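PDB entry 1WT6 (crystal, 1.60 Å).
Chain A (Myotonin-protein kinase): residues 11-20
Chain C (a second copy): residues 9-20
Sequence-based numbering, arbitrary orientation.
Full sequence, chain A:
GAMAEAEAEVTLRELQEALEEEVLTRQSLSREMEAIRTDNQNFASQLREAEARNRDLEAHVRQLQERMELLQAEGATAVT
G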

# COMPACT_ATOMS: atom_id res chain seq x y z
N THR A 11 -38.72 12.97 8.57
CA THR A 11 -39.12 12.87 9.98
C THR A 11 -37.95 12.50 10.89
O THR A 11 -36.89 12.03 10.42
CB THR A 11 -40.19 11.79 10.22
OG1 THR A 11 -39.62 10.50 9.99
CG2 THR A 11 -41.40 11.98 9.29
N LEU A 12 -38.18 12.67 12.20
CA LEU A 12 -37.15 12.24 13.19
C LEU A 12 -36.64 10.84 12.93
O LEU A 12 -35.44 10.62 12.82
CB LEU A 12 -37.69 12.27 14.63
CG LEU A 12 -37.61 13.65 15.26
CD1 LEU A 12 -38.46 13.70 16.52
CD2 LEU A 12 -36.19 13.98 15.60
N ARG A 13 -37.56 9.89 12.81
CA ARG A 13 -37.14 8.52 12.64
C ARG A 13 -36.42 8.33 11.32
O ARG A 13 -35.47 7.57 11.28
CB ARG A 13 -38.33 7.56 12.72
CG ARG A 13 -37.88 6.11 12.60
CD ARG A 13 -39.07 5.12 12.72
NE ARG A 13 -38.67 3.72 12.51
CZ ARG A 13 -38.30 2.88 13.47
NH1 ARG A 13 -38.28 3.26 14.74
NH2 ARG A 13 -37.94 1.64 13.15
N GLU A 14 -36.86 8.98 10.24
CA GLU A 14 -36.17 8.81 8.94
C GLU A 14 -34.73 9.33 9.02
O GLU A 14 -33.82 8.73 8.40
CB GLU A 14 -36.90 9.53 7.80
CG GLU A 14 -38.26 8.87 7.44
CD GLU A 14 -39.15 9.68 6.49
OE1 GLU A 14 -38.99 10.92 6.36
OE2 GLU A 14 -40.04 9.04 5.86
N LEU A 15 -34.54 10.43 9.76
CA LEU A 15 -33.20 11.03 9.90
C LEU A 15 -32.36 10.08 10.73
O LEU A 15 -31.19 9.76 10.39
CB LEU A 15 -33.29 12.40 10.56
CG LEU A 15 -31.97 13.15 10.53
CD1 LEU A 15 -31.38 13.15 9.13
CD2 LEU A 15 -32.26 14.56 10.98
N GLN A 16 -32.96 9.56 11.79
CA GLN A 16 -32.28 8.60 12.65
C GLN A 16 -31.80 7.38 11.85
O GLN A 16 -30.65 6.95 12.00
CB GLN A 16 -33.20 8.15 13.79
CG GLN A 16 -32.43 7.42 14.91
CD GLN A 16 -33.36 6.85 16.00
OE1 GLN A 16 -34.56 6.64 15.80
NE2 GLN A 16 -32.78 6.57 17.16
N GLU A 17 -32.68 6.84 10.99
CA GLU A 17 -32.31 5.68 10.18
C GLU A 17 -31.19 6.02 9.21
O GLU A 17 -30.29 5.21 9.01
CB GLU A 17 -33.50 5.15 9.38
CG GLU A 17 -34.61 4.56 10.23
CD GLU A 17 -35.79 4.09 9.39
OE1 GLU A 17 -35.65 3.98 8.14
OE2 GLU A 17 -36.87 3.82 9.99
N ALA A 18 -31.26 7.18 8.59
CA ALA A 18 -30.25 7.56 7.62
C ALA A 18 -28.92 7.75 8.35
O ALA A 18 -27.84 7.39 7.79
CB ALA A 18 -30.65 8.82 6.92
N LEU A 19 -28.96 8.29 9.57
CA LEU A 19 -27.71 8.50 10.31
C LEU A 19 -27.11 7.14 10.67
O LEU A 19 -25.94 6.91 10.43
CB LEU A 19 -27.91 9.32 11.57
CG LEU A 19 -26.69 9.51 12.47
CD1 LEU A 19 -25.46 10.04 11.73
CD2 LEU A 19 -27.05 10.39 13.66
N GLU A 20 -27.95 6.21 11.18
CA GLU A 20 -27.45 4.88 11.57
C GLU A 20 -26.87 4.15 10.38
O GLU A 20 -25.89 3.44 10.54
CB GLU A 20 -28.56 4.01 12.18
CG GLU A 20 -29.02 4.55 13.52
CD GLU A 20 -30.05 3.67 14.23
OE1 GLU A 20 -30.39 2.55 13.76
OE2 GLU A 20 -30.52 4.11 15.30
N GLU C 9 -36.37 8.78 24.93
CA GLU C 9 -36.53 8.58 23.46
C GLU C 9 -35.72 9.59 22.63
O GLU C 9 -35.26 10.60 23.16
CB GLU C 9 -38.02 8.60 23.07
CG GLU C 9 -38.71 9.95 23.17
CD GLU C 9 -40.23 9.82 23.28
OE1 GLU C 9 -40.83 10.64 24.01
OE2 GLU C 9 -40.82 8.90 22.68
N VAL C 10 -35.57 9.29 21.34
CA VAL C 10 -34.72 10.11 20.46
C VAL C 10 -35.21 11.54 20.33
O VAL C 10 -36.38 11.81 20.00
CB VAL C 10 -34.57 9.49 19.06
CG1 VAL C 10 -33.83 10.46 18.12
CG2 VAL C 10 -33.81 8.19 19.15
N THR C 11 -34.31 12.47 20.60
CA THR C 11 -34.59 13.88 20.46
C THR C 11 -33.76 14.43 19.29
O THR C 11 -32.78 13.82 18.82
CB THR C 11 -34.18 14.65 21.73
OG1 THR C 11 -32.81 14.39 22.00
CG2 THR C 11 -34.98 14.23 22.98
N LEU C 12 -34.15 15.61 18.82
CA LEU C 12 -33.39 16.29 17.82
C LEU C 12 -31.98 16.57 18.39
O LEU C 12 -30.94 16.40 17.69
CB LEU C 12 -34.13 17.58 17.48
CG LEU C 12 -34.02 18.12 16.05
CD1 LEU C 12 -34.30 17.06 15.01
CD2 LEU C 12 -34.97 19.30 15.91
N ARG C 13 -31.93 16.89 19.69
CA ARG C 13 -30.65 17.13 20.37
C ARG C 13 -29.69 15.94 20.30
O ARG C 13 -28.49 16.11 20.00
CB ARG C 13 -30.87 17.51 21.84
CG ARG C 13 -29.59 17.46 22.70
CD ARG C 13 -28.69 18.69 22.49
NE ARG C 13 -27.57 18.45 21.54
CZ ARG C 13 -26.60 19.33 21.31
NH1 ARG C 13 -26.60 20.53 21.95
NH2 ARG C 13 -25.61 19.02 20.44
N GLU C 14 -30.21 14.77 20.61
CA GLU C 14 -29.44 13.54 20.57
C GLU C 14 -28.97 13.25 19.13
O GLU C 14 -27.83 12.83 18.94
CB GLU C 14 -30.24 12.39 21.18
CG GLU C 14 -30.58 12.64 22.69
CD GLU C 14 -31.68 11.72 23.26
OE1 GLU C 14 -31.96 10.64 22.68
OE2 GLU C 14 -32.27 12.08 24.31
N LEU C 15 -29.82 13.53 18.13
CA LEU C 15 -29.40 13.26 16.73
C LEU C 15 -28.26 14.22 16.34
O LEU C 15 -27.32 13.79 15.63
CB LEU C 15 -30.60 13.39 15.78
CG LEU C 15 -31.63 12.30 16.08
CD1 LEU C 15 -32.88 12.48 15.16
CD2 LEU C 15 -30.99 10.87 15.91
N GLN C 16 -28.33 15.47 16.80
CA GLN C 16 -27.32 16.52 16.42
C GLN C 16 -26.01 16.08 17.00
O GLN C 16 -24.97 16.04 16.33
CB GLN C 16 -27.73 17.89 16.98
CG GLN C 16 -28.74 18.59 16.11
CD GLN C 16 -29.31 19.89 16.69
OE1 GLN C 16 -29.83 19.93 17.82
NE2 GLN C 16 -29.26 20.94 15.89
N GLU C 17 -26.07 15.64 18.24
CA GLU C 17 -24.85 15.16 18.93
C GLU C 17 -24.29 13.89 18.30
O GLU C 17 -23.06 13.71 18.20
CB GLU C 17 -25.13 14.92 20.41
CG GLU C 17 -25.48 16.19 21.14
CD GLU C 17 -25.89 15.99 22.58
OE1 GLU C 17 -26.13 14.83 23.00
OE2 GLU C 17 -25.98 17.02 23.28
N ALA C 18 -25.19 12.99 17.89
CA ALA C 18 -24.75 11.75 17.29
C ALA C 18 -24.08 12.07 15.92
O ALA C 18 -23.07 11.43 15.52
CB ALA C 18 -25.92 10.79 17.16
N LEU C 19 -24.61 13.04 15.18
CA LEU C 19 -23.95 13.40 13.93
C LEU C 19 -22.60 14.04 14.21
O LEU C 19 -21.62 13.68 13.57
CB LEU C 19 -24.79 14.37 13.11
CG LEU C 19 -24.13 14.82 11.82
CD1 LEU C 19 -23.77 13.67 10.90
CD2 LEU C 19 -25.06 15.85 11.16
N GLU C 20 -22.53 14.93 15.20
CA GLU C 20 -21.21 15.50 15.52
C GLU C 20 -20.17 14.42 15.86
O GLU C 20 -19.02 14.55 15.41
CB GLU C 20 -21.33 16.53 16.62
CG GLU C 20 -22.02 17.79 16.20
CD GLU C 20 -22.56 18.64 17.42
OE1 GLU C 20 -22.28 18.32 18.61
OE2 GLU C 20 -23.28 19.64 17.18

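The two stretches are copies of one sequence, each forming a helix from residue 12 onward. The helices run nearly parallel, their N-to-C directions 18° apart and their axes 10.9 Å apart at closest approach. They are almost in register: Leu12(A) CA lies 7.2 Å from Leu12(C) CA, and Leu19(A) CA is equally far from Leu19(C) CA. No hydrogen bond crosses the interface, which buries 448 Å², both sides summed, and is held by apolar packing.

Along chain C, Val10(C) precedes the helix and directs its CA-to-CB bond toward chain A; its carbonyl O lies 4.5 Å from Leu12(A) CD1. Thr11(C) has its CA-to-CB bond directed away and caps its own helix: Thr11(C) OG1 accepts from Glu14(C) N at 3.0 Å, satisfying an amide that has no carbonyl one turn earlier within the helix. Thr11(A) does the same, with Glu14(A) N 3.2 Å from Thr11(A) OG1, and there the cap is reciprocal, since Thr11(A) N donates to Glu14(A) OE1 at 3.0 Å.

Leu12(C) begins the apolar seam, its CD1 3.7 Å from Leu12(A) CD2. Arg13(C) stays clear of chain A and pairs along its own helix, NE lying 2.8 Å from Glu17(C) OE2; the oxygen sits well out of the guanidinium plane, so the attraction is one of charge alone. The side chain of Leu15(C), buried and with its CA-to-CB bond toward chain A, packs against Leu12(A) and Gln16(A), one turn apart: its CD1 is 3.7 Å from Leu12(A) CD2, and its CD2 is 3.9 Å from the aliphatic CG of Gln16(A), while the carbonyl O of Leu15(C) lies 3.9 Å from Leu19(A) CD2.

A turn later, Ala18(C) offers a small surface to Leu19(A), with CB 3.7 Å from Leu19(A) CD2. Leu19(C) closes the contact, its CD1 4.1 Å from Leu19(A) CD1, while Glu20(C) remains outside the interface.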